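Local coordinates for protein acyl-CoA dehydrogenase (Thermus thermophilus, PDB 2Z1Q) that probably oxidises saturated acyl-CoA substrates to their 2,3-dehydroacyl-CoA products, using bound FAD as cofactor, at residues Gln303-Glu308 / Arg560-Glu565; Ala310-Ala315 / Leu509-Tyr513; Asp444-Val450 / Leu496-Arg500. All coordinates share one frame; numbering follows the deposited sequence.

Contact 1 of 3, residues Gln303-Glu308 / Arg560-Glu565; sequences QQKLGE and RRQAAE
Gly307 and Arg560 mark the place where helices 300-331 and 556-570 meet, their CA atoms 4.3 Å apart. Over the two short segments the axes come within 7.2 Å and run almost perpendicular, at 80°. Small residues line this close approach: the bare CA of Gly307 packs against Arg560 O at 3.7 Å and also touches the methyl of Ala563. Ala564 CB packs against the preceding turn, 3.6 Å from Gln303 CB, with Leu306 CB beyond it. The crossing sets the C-terminal helix 556-570 on the start of helix 300-331, within the helical C-terminal part of the acyl-CoA dehydrogenase fold. The flavin pocket is near, since the side chain of Leu306 lies about 8 Å from the bound FAD and Gln303 is close to the FAD-binding Phe299. Polar groups hold both flanks. Gln303 NE2 donates an almost straight bond (171°) to Glu565 OE2, 3.1 Å away, reaching the oxygen from above the carboxylate plane; the same nitrogen also serves Gly297 O. One water donates to both Gln303 OE1 and Glu565 OE2. The amide oxygen OE1 also touches the aliphatic part of Arg561, which crosses Gln303 at about a right angle; Arg561 NE continues to Glu477 of the second subunit. On the other flank Arg560 grips Glu308 side-on, NE at 2.9 Å and NH2 at 3.3 Å from the single atom OE2. A bend at chi2 (62°) brings that carboxylate round to the arginine, while its OE1 pairs with Arg312. Gln304 lies alongside Arg560, its OE1 joined to NH1 by a second water.

Contact 2 of 3, residues Ala310-Ala315 / Leu509-Tyr513; sequences ASRIYA and LARIY
Ser311 and Leu509 join helix 300-331 to helix 505-528 in the all-helical C-terminal part of the acyl-CoA dehydrogenase fold, where the two short segments cross nearly at right angles (96°) with axes 8.5 Å apart. The tight part centres on the serine. Ser311 OG, turned away from its own backbone N (chi1 178°), donates to Leu509 O at 2.9 Å, in the carbonyl plane and on a lone pair. That oxygen also accepts the helical N-H of Tyr513, so two donors share it. Ile512 CG2 packs hard against the hydroxyl, 3.2 Å from OG. Leu509 spreads its two branches over the other helix, CD1 on Tyr314 CB at 3.8 Å and CD2 against the backbone of Ser311 and the Ala310 methyl. Packing is looser at the margins. Tyr314 CE2 only grazes the Ala510 methyl at 4.2 Å, its hydroxyl being bonded to Ala495 O. Arg312, partly exposed, meets Tyr513 through its CA alone; its guanidinium makes a cation-pi contact with Tyr364 besides having Glu308 as partner. Close fit returns at Ala315, whose CB makes a CH-pi contact over one face of Tyr513, 3.6 Å from the ring centroid.

Contact 3 of 3, residues Asp444-Val450 / Leu496-Arg500; sequences DLELHQV and LLRAR
An antiparallel helical hairpin, formed by helices 445-468 and 476-502, is joined across its mouth by a salt-bridge network in which Arg500 meets Asp444 and Glu446. The two short segments run at 159° to each other, and their axes stay 11.4 Å apart, so side chains rather than backbone bridge the gap. This hairpin belongs to the helical C-terminal part of the fold, away from the flavin. Bends at chi2 (-66°) and chi3 steer the Arg500 guanidinium to the first turn of the facing helix. There NH1 forms a salt bridge with Glu446 OE1 at 2.9 Å; the carboxylate stands at the edge of the guanidinium, and the two planes are nearly coplanar. Asp444, immediately ahead of the helix, supplies the second anion: its OD2 lies 2.9 Å from Arg500 NH2, but the hydrogen bond is weak because its angle is poor. Glu446 is itself shared, OE2 pairing with Arg511 of helix 505-528, and two positive partners would be expected to favour its ionised form. Beside the charges the contact turns apolar. Leu447 slides past the arginine in the opposite direction, its CG 3.7 Å from Arg500 NH2 and at the guanidinium edge. Its CD2 methyl touches both leucines opposite, Leu496 CB at 3.9 Å and Leu497 CD2 at 4.1 Å. Leu496 also crosses the glutamate, with CD2 3.5 Å from Glu446 OE1. One turn further along the first helix and deeper in the protein, Val450 CG2 rests on Leu496 CD1 at 3.8 Å.

After the N-terminal helices, the sheet and helix 252-288, the chain enters helix 300-331, which supplies one side of contact 1 (303-308) and then of contact 2 (310-315). Next comes 444-450, which pairs with 496-500 to close the shortest loop, contact 3. Helix 505-528 follows directly and closes contact 2 at 509-513; only at 560-565 is contact 1 closed. The loops are nested, 3 within 2 within 1, without crossing. Contacts 1 and 2 touch where Ala563 packs on Leu509, and contacts 2 and 3 where the Ala510 and Ala499 methyls meet. Contacts 1 and 3 do not touch. Contacts 1 and 2 tie helix 300-331 to helices 556-570 and 505-528, while contact 3 joins helices 445-468 and 476-502.

Contact 1 of 3, residues Gln303-Glu308 / Arg560-Glu565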
loop_
_atom_site.group_PDB
_atom_site.type_symbol
_atom_site.label_atom_id
_atom_site.label_comp_id
_atom_site.label_asym_id
_atom_site.label_seq_id
_atom_site.Cartn_x
_atom_site.Cartn_y
_atom_site.Cartn_z
ATOM N N GLN B 303 14.307 5.447 -11.251
ATOM C CA GLN B 303 13.800 6.303 -12.319
ATOM C C GLN B 303 12.416 5.826 -12.751
ATOM O O GLN B 303 11.527 6.631 -13.023
ATOM C CB GLN B 303 14.750 6.305 -13.521
ATOM C CG GLN B 303 16.172 6.788 -13.227
ATOM C CD GLN B 303 16.688 7.725 -14.307
ATOM O OE1 GLN B 303 16.476 7.488 -15.497
ATOM N NE2 GLN B 303 17.370 8.793 -13.897
ATOM N N GLN B 304 12.224 4.515 -12.805
ATOM C CA GLN B 304 10.928 3.977 -13.184
ATOM C C GLN B 304 9.849 4.468 -12.191
ATOM O O GLN B 304 8.764 4.869 -12.595
ATOM C CB GLN B 304 10.998 2.447 -13.221
ATOM C CG GLN B 304 9.659 1.756 -13.383
ATOM C CD GLN B 304 9.808 0.243 -13.450
ATOM O OE1 GLN B 304 10.195 -0.308 -14.476
ATOM N NE2 GLN B 304 9.504 -0.432 -12.349
ATOM N N LYS B 305 10.155 4.445 -10.897
ATOM C CA LYS B 305 9.185 4.898 -9.894
ATOM C C LYS B 305 8.879 6.388 -10.068
ATOM O O LYS B 305 7.718 6.789 -10.169
ATOM C CB LYS B 305 9.736 4.650 -8.490
ATOM C CG LYS B 305 10.075 3.207 -8.179
ATOM C CD LYS B 305 10.525 3.111 -6.740
ATOM C CE LYS B 305 11.251 1.807 -6.443
ATOM N NZ LYS B 305 10.374 0.646 -6.661
ATOM N N LEU B 306 9.935 7.196 -10.107
ATOM C CA LEU B 306 9.838 8.648 -10.275
ATOM C C LEU B 306 9.056 9.018 -11.532
ATOM O O LEU B 306 8.263 9.957 -11.521
ATOM C CB LEU B 306 11.242 9.273 -10.341
ATOM C CG LEU B 306 12.078 9.236 -9.059
ATOM C CD1 LEU B 306 13.493 9.711 -9.353
ATOM C CD2 LEU B 306 11.420 10.103 -7.984
ATOM N N GLY B 307 9.270 8.272 -12.613
ATOM C CA GLY B 307 8.540 8.545 -13.840
ATOM C C GLY B 307 7.073 8.174 -13.698
ATOM O O GLY B 307 6.190 8.954 -14.069
ATOM N N GLU B 308 6.803 6.986 -13.157
ATOM C CA GLU B 308 5.418 6.544 -12.986
ATOM C C GLU B 308 4.679 7.490 -12.034
ATOM O O GLU B 308 3.522 7.825 -12.263
ATOM C CB GLU B 308 5.375 5.095 -12.452
ATOM C CG GLU B 308 3.981 4.515 -12.367
ATOM C CD GLU B 308 3.291 4.424 -13.718
ATOM O OE1 GLU B 308 2.037 4.395 -13.756
ATOM O OE2 GLU B 308 3.998 4.370 -14.748
ATOM N N ARG B 560 9.505 6.650 -19.154
ATOM C CA ARG B 560 9.577 6.886 -17.723
ATOM C C ARG B 560 10.912 7.533 -17.386
ATOM O O ARG B 560 10.962 8.484 -16.610
ATOM C CB ARG B 560 9.413 5.581 -16.943
ATOM C CG ARG B 560 7.995 5.013 -16.958
ATOM C CD ARG B 560 7.842 4.083 -15.771
ATOM N NE ARG B 560 6.564 3.379 -15.721
ATOM C CZ ARG B 560 6.338 2.176 -16.246
ATOM N NH1 ARG B 560 7.302 1.513 -16.876
ATOM N NH2 ARG B 560 5.144 1.618 -16.122
ATOM N N ARG B 561 11.996 7.047 -17.986
ATOM C CA ARG B 561 13.304 7.637 -17.710
ATOM C C ARG B 561 13.325 9.118 -18.061
ATOM O O ARG B 561 13.952 9.920 -17.369
ATOM C CB ARG B 561 14.411 6.917 -18.469
ATOM C CG ARG B 561 14.767 5.563 -17.887
ATOM C CD ARG B 561 16.115 5.110 -18.400
ATOM N NE ARG B 561 16.536 3.852 -17.796
ATOM C CZ ARG B 561 17.772 3.374 -17.873
ATOM N NH1 ARG B 561 18.701 4.056 -18.529
ATOM N NH2 ARG B 561 18.081 2.219 -17.300
ATOM N N GLN B 562 12.624 9.472 -19.135
ATOM C CA GLN B 562 12.543 10.859 -19.588
ATOM C C GLN B 562 11.822 11.720 -18.534
ATOM O O GLN B 562 12.242 12.842 -18.245
ATOM C CB GLN B 562 11.813 10.920 -20.939
ATOM C CG GLN B 562 11.664 12.320 -21.514
ATOM C CD GLN B 562 11.025 12.339 -22.909
ATOM O OE1 GLN B 562 10.708 13.405 -23.434
ATOM N NE2 GLN B 562 10.839 11.164 -23.505
ATOM N N ALA B 563 10.745 11.176 -17.971
ATOM C CA ALA B 563 9.962 11.859 -16.937
ATOM C C ALA B 563 10.804 11.987 -15.660
ATOM O O ALA B 563 10.832 13.041 -15.022
ATOM C CB ALA B 563 8.681 11.068 -16.653
ATOM N N ALA B 564 11.484 10.897 -15.311
ATOM C CA ALA B 564 12.359 10.852 -14.139
ATOM C C ALA B 564 13.354 12.000 -14.212
ATOM O O ALA B 564 13.421 12.832 -13.306
ATOM C CB ALA B 564 13.110 9.511 -14.095
ATOM N N GLU B 565 14.123 12.044 -15.297
ATOM C CA GLU B 565 15.108 13.104 -15.489
ATOM C C GLU B 565 14.476 14.465 -15.211
ATOM O O GLU B 565 15.062 15.301 -14.514
ATOM C CB GLU B 565 15.671 13.063 -16.914
ATOM C CG GLU B 565 16.550 11.838 -17.224
ATOM C CD GLU B 565 17.749 11.722 -16.287
ATOM O OE1 GLU B 565 18.087 12.730 -15.624
ATOM O OE2 GLU B 565 18.360 10.631 -16.219
HETATM O O HOH W 1 17.316 8.854 -17.699
HETATM O O HOH W 2 10.129 1.418 -16.588
#

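Contact 2 of 3, residues Ala310-Ala315 / Leu509-Tyr513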
loop_
_atom_site.group_PDB
_atom_site.type_symbol
_atom_site.label_atom_id
_atom_site.label_comp_id
_atom_site.label_asym_id
_atom_site.label_seq_id
_atom_site.Cartn_x
_atom_site.Cartn_y
_atom_site.Cartn_z
ATOM N N ALA B 310 5.142 10.771 -11.471
ATOM C CA ALA B 310 4.797 12.008 -12.170
ATOM C C ALA B 310 3.672 11.758 -13.167
ATOM O O ALA B 310 2.783 12.575 -13.349
ATOM C CB ALA B 310 6.020 12.569 -12.885
ATOM N N SER B 311 3.689 10.605 -13.808
ATOM C CA SER B 311 2.640 10.312 -14.756
ATOM C C SER B 311 1.266 10.187 -14.081
ATOM O O SER B 311 0.305 10.825 -14.518
ATOM C CB SER B 311 2.967 9.033 -15.529
ATOM O OG SER B 311 1.919 8.722 -16.431
ATOM N N ARG B 312 1.159 9.388 -13.017
ATOM C CA ARG B 312 -0.143 9.239 -12.373
ATOM C C ARG B 312 -0.632 10.554 -11.769
ATOM O O ARG B 312 -1.814 10.868 -11.822
ATOM C CB ARG B 312 -0.084 8.131 -11.332
ATOM C CG ARG B 312 0.438 6.816 -11.906
ATOM C CD ARG B 312 0.024 5.632 -11.065
ATOM N NE ARG B 312 0.841 4.450 -11.332
ATOM C CZ ARG B 312 0.618 3.254 -10.795
ATOM N NH1 ARG B 312 1.409 2.231 -11.086
ATOM N NH2 ARG B 312 -0.412 3.080 -9.969
ATOM N N ILE B 313 0.275 11.337 -11.212
ATOM C CA ILE B 313 -0.127 12.617 -10.650
ATOM C C ILE B 313 -0.688 13.528 -11.754
ATOM O O ILE B 313 -1.708 14.189 -11.557
ATOM C CB ILE B 313 1.069 13.306 -9.965
ATOM C CG1 ILE B 313 1.502 12.495 -8.739
ATOM C CG2 ILE B 313 0.697 14.715 -9.582
ATOM C CD1 ILE B 313 2.839 12.939 -8.190
ATOM N N TYR B 314 -0.035 13.553 -12.914
ATOM C CA TYR B 314 -0.506 14.384 -14.018
ATOM C C TYR B 314 -1.914 13.986 -14.449
ATOM O O TYR B 314 -2.787 14.837 -14.642
ATOM C CB TYR B 314 0.452 14.275 -15.213
ATOM C CG TYR B 314 -0.054 14.973 -16.450
ATOM C CD1 TYR B 314 -0.056 16.357 -16.538
ATOM C CD2 TYR B 314 -0.573 14.238 -17.525
ATOM C CE1 TYR B 314 -0.559 17.011 -17.659
ATOM C CE2 TYR B 314 -1.076 14.878 -18.650
ATOM C CZ TYR B 314 -1.067 16.270 -18.707
ATOM O OH TYR B 314 -1.569 16.951 -19.787
ATOM N N ALA B 315 -2.144 12.686 -14.588
ATOM C CA ALA B 315 -3.456 12.203 -14.977
ATOM C C ALA B 315 -4.524 12.631 -13.959
ATOM O O ALA B 315 -5.536 13.216 -14.339
ATOM C CB ALA B 315 -3.438 10.677 -15.123
ATOM N N LEU B 509 3.905 12.124 -20.342
ATOM C CA LEU B 509 3.203 11.655 -19.154
ATOM C C LEU B 509 1.869 11.063 -19.528
ATOM O O LEU B 509 1.435 10.058 -18.957
ATOM C CB LEU B 509 2.999 12.799 -18.162
ATOM C CG LEU B 509 4.292 13.399 -17.603
ATOM C CD1 LEU B 509 3.924 14.502 -16.630
ATOM C CD2 LEU B 509 5.142 12.329 -16.914
ATOM N N ALA B 510 1.227 11.686 -20.507
ATOM C CA ALA B 510 -0.065 11.224 -20.967
ATOM C C ALA B 510 0.061 9.852 -21.634
ATOM O O ALA B 510 -0.794 8.992 -21.456
ATOM C CB ALA B 510 -0.652 12.228 -21.935
ATOM N N ARG B 511 1.141 9.659 -22.389
ATOM C CA ARG B 511 1.371 8.403 -23.112
ATOM C C ARG B 511 1.657 7.246 -22.151
ATOM O O ARG B 511 1.176 6.132 -22.341
ATOM C CB ARG B 511 2.526 8.593 -24.119
ATOM C CG ARG B 511 2.756 7.449 -25.107
ATOM C CD ARG B 511 3.724 7.874 -26.217
ATOM N NE ARG B 511 3.203 9.035 -26.933
ATOM C CZ ARG B 511 3.803 10.221 -26.990
ATOM N NH1 ARG B 511 3.235 11.214 -27.662
ATOM N NH2 ARG B 511 4.970 10.411 -26.386
ATOM N N ILE B 512 2.439 7.527 -21.118
ATOM C CA ILE B 512 2.783 6.542 -20.106
ATOM C C ILE B 512 1.525 6.028 -19.407
ATOM O O ILE B 512 1.385 4.831 -19.150
ATOM C CB ILE B 512 3.730 7.187 -19.077
ATOM C CG1 ILE B 512 5.126 7.311 -19.689
ATOM C CG2 ILE B 512 3.731 6.401 -17.772
ATOM C CD1 ILE B 512 6.076 8.082 -18.824
ATOM N N TYR B 513 0.604 6.942 -19.124
ATOM C CA TYR B 513 -0.639 6.611 -18.441
ATOM C C TYR B 513 -1.588 5.849 -19.365
ATOM O O TYR B 513 -2.183 4.833 -18.974
ATOM C CB TYR B 513 -1.303 7.901 -17.936
ATOM C CG TYR B 513 -2.529 7.648 -17.109
ATOM C CD1 TYR B 513 -2.427 7.451 -15.733
ATOM C CD2 TYR B 513 -3.779 7.496 -17.706
ATOM C CE1 TYR B 513 -3.523 7.103 -14.975
ATOM C CE2 TYR B 513 -4.901 7.139 -16.947
ATOM C CZ TYR B 513 -4.752 6.938 -15.576
ATOM O OH TYR B 513 -5.784 6.505 -14.780
#

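Contact 3 of 3, residues Asp444-Val450 / Leu496-Arg500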
loop_
_atom_site.group_PDB
_atom_site.type_symbol
_atom_site.label_atom_id
_atom_site.label_comp_id
_atom_site.label_asym_id
_atom_site.label_seq_id
_atom_site.Cartn_x
_atom_site.Cartn_y
_atom_site.Cartn_z
ATOM N N ASP B 444 -4.367 10.621 -34.864
ATOM C CA ASP B 444 -4.556 10.881 -33.447
ATOM C C ASP B 444 -5.061 9.575 -32.846
ATOM O O ASP B 444 -6.079 9.529 -32.152
ATOM C CB ASP B 444 -5.566 12.006 -33.247
ATOM C CG ASP B 444 -5.270 12.828 -32.015
ATOM O OD1 ASP B 444 -5.894 13.897 -31.847
ATOM O OD2 ASP B 444 -4.408 12.399 -31.216
ATOM N N LEU B 445 -4.332 8.505 -33.148
ATOM C CA LEU B 445 -4.664 7.169 -32.686
ATOM C C LEU B 445 -4.788 7.121 -31.169
ATOM O O LEU B 445 -5.608 6.375 -30.634
ATOM C CB LEU B 445 -3.595 6.166 -33.152
ATOM C CG LEU B 445 -3.240 6.133 -34.646
ATOM C CD1 LEU B 445 -2.256 7.255 -34.959
ATOM C CD2 LEU B 445 -2.623 4.785 -35.010
ATOM N N GLU B 446 -3.982 7.921 -30.478
ATOM C CA GLU B 446 -4.037 7.937 -29.024
ATOM C C GLU B 446 -5.431 8.318 -28.559
ATOM O O GLU B 446 -6.011 7.639 -27.711
ATOM C CB GLU B 446 -3.001 8.906 -28.457
ATOM C CG GLU B 446 -1.576 8.519 -28.782
ATOM C CD GLU B 446 -0.568 9.338 -28.014
ATOM O OE1 GLU B 446 -0.705 10.580 -28.004
ATOM O OE2 GLU B 446 0.359 8.745 -27.422
ATOM N N LEU B 447 -5.974 9.391 -29.125
ATOM C CA LEU B 447 -7.318 9.830 -28.763
ATOM C C LEU B 447 -8.340 8.796 -29.190
ATOM O O LEU B 447 -9.431 8.722 -28.629
ATOM C CB LEU B 447 -7.648 11.186 -29.401
ATOM C CG LEU B 447 -7.025 12.413 -28.731
ATOM C CD1 LEU B 447 -7.604 13.679 -29.332
ATOM C CD2 LEU B 447 -7.303 12.375 -27.239
ATOM N N HIS B 448 -7.983 7.994 -30.187
ATOM C CA HIS B 448 -8.873 6.950 -30.667
ATOM C C HIS B 448 -8.970 5.824 -29.635
ATOM O O HIS B 448 -10.049 5.305 -29.363
ATOM C CB HIS B 448 -8.365 6.375 -31.992
ATOM C CG HIS B 448 -9.201 5.247 -32.512
ATOM N ND1 HIS B 448 -8.655 4.106 -33.058
ATOM C CD2 HIS B 448 -10.545 5.083 -32.564
ATOM C CE1 HIS B 448 -9.626 3.285 -33.422
ATOM N NE2 HIS B 448 -10.783 3.854 -33.133
ATOM N N GLN B 449 -7.829 5.445 -29.072
ATOM C CA GLN B 449 -7.795 4.385 -28.067
ATOM C C GLN B 449 -8.663 4.809 -26.886
ATOM O O GLN B 449 -9.340 3.988 -26.261
ATOM C CB GLN B 449 -6.349 4.141 -27.634
ATOM C CG GLN B 449 -5.412 3.924 -28.812
ATOM C CD GLN B 449 -3.968 3.769 -28.402
ATOM O OE1 GLN B 449 -3.479 4.491 -27.536
ATOM N NE2 GLN B 449 -3.271 2.828 -29.027
ATOM N N VAL B 450 -8.659 6.107 -26.602
ATOM C CA VAL B 450 -9.471 6.647 -25.523
ATOM C C VAL B 450 -10.935 6.419 -25.855
ATOM O O VAL B 450 -11.732 6.047 -24.992
ATOM C CB VAL B 450 -9.194 8.153 -25.331
ATOM C CG1 VAL B 450 -10.361 8.826 -24.622
ATOM C CG2 VAL B 450 -7.914 8.323 -24.532
ATOM N N LEU B 496 -4.670 13.553 -21.967
ATOM C CA LEU B 496 -4.250 13.721 -23.360
ATOM C C LEU B 496 -4.637 15.075 -23.934
ATOM O O LEU B 496 -3.819 15.747 -24.557
ATOM C CB LEU B 496 -4.840 12.602 -24.225
ATOM C CG LEU B 496 -3.882 11.479 -24.645
ATOM C CD1 LEU B 496 -4.666 10.212 -24.952
ATOM C CD2 LEU B 496 -3.067 11.924 -25.859
ATOM N N LEU B 497 -5.886 15.473 -23.724
ATOM C CA LEU B 497 -6.352 16.756 -24.232
ATOM C C LEU B 497 -5.547 17.906 -23.649
ATOM O O LEU B 497 -5.327 18.911 -24.318
ATOM C CB LEU B 497 -7.835 16.947 -23.916
ATOM C CG LEU B 497 -8.782 15.953 -24.594
ATOM C CD1 LEU B 497 -10.215 16.249 -24.203
ATOM C CD2 LEU B 497 -8.618 16.040 -26.099
ATOM N N ARG B 498 -5.101 17.766 -22.404
ATOM C CA ARG B 498 -4.317 18.824 -21.777
ATOM C C ARG B 498 -2.898 18.828 -22.345
ATOM O O ARG B 498 -2.308 19.891 -22.544
ATOM C CB ARG B 498 -4.283 18.646 -20.252
ATOM C CG ARG B 498 -3.332 19.600 -19.502
ATOM C CD ARG B 498 -3.292 19.303 -18.000
ATOM N NE ARG B 498 -2.285 20.100 -17.293
ATOM C CZ ARG B 498 -1.939 19.923 -16.017
ATOM N NH1 ARG B 498 -1.012 20.707 -15.472
ATOM N NH2 ARG B 498 -2.508 18.968 -15.284
ATOM N N ALA B 499 -2.357 17.643 -22.615
ATOM C CA ALA B 499 -1.007 17.536 -23.152
ATOM C C ALA B 499 -0.873 18.247 -24.509
ATOM O O ALA B 499 0.193 18.766 -24.842
ATOM C CB ALA B 499 -0.612 16.070 -23.292
ATOM N N ARG B 500 -1.966 18.251 -25.275
ATOM C CA ARG B 500 -2.010 18.886 -26.595
ATOM C C ARG B 500 -1.867 20.402 -26.491
ATOM O O ARG B 500 -1.199 21.032 -27.312
ATOM C CB ARG B 500 -3.328 18.533 -27.303
ATOM C CG ARG B 500 -3.443 17.062 -27.702
ATOM C CD ARG B 500 -2.414 16.698 -28.765
ATOM N NE ARG B 500 -1.923 15.326 -28.644
ATOM C CZ ARG B 500 -2.662 14.236 -28.822
ATOM N NH1 ARG B 500 -2.111 13.035 -28.686
ATOM N NH2 ARG B 500 -3.944 14.339 -29.142
#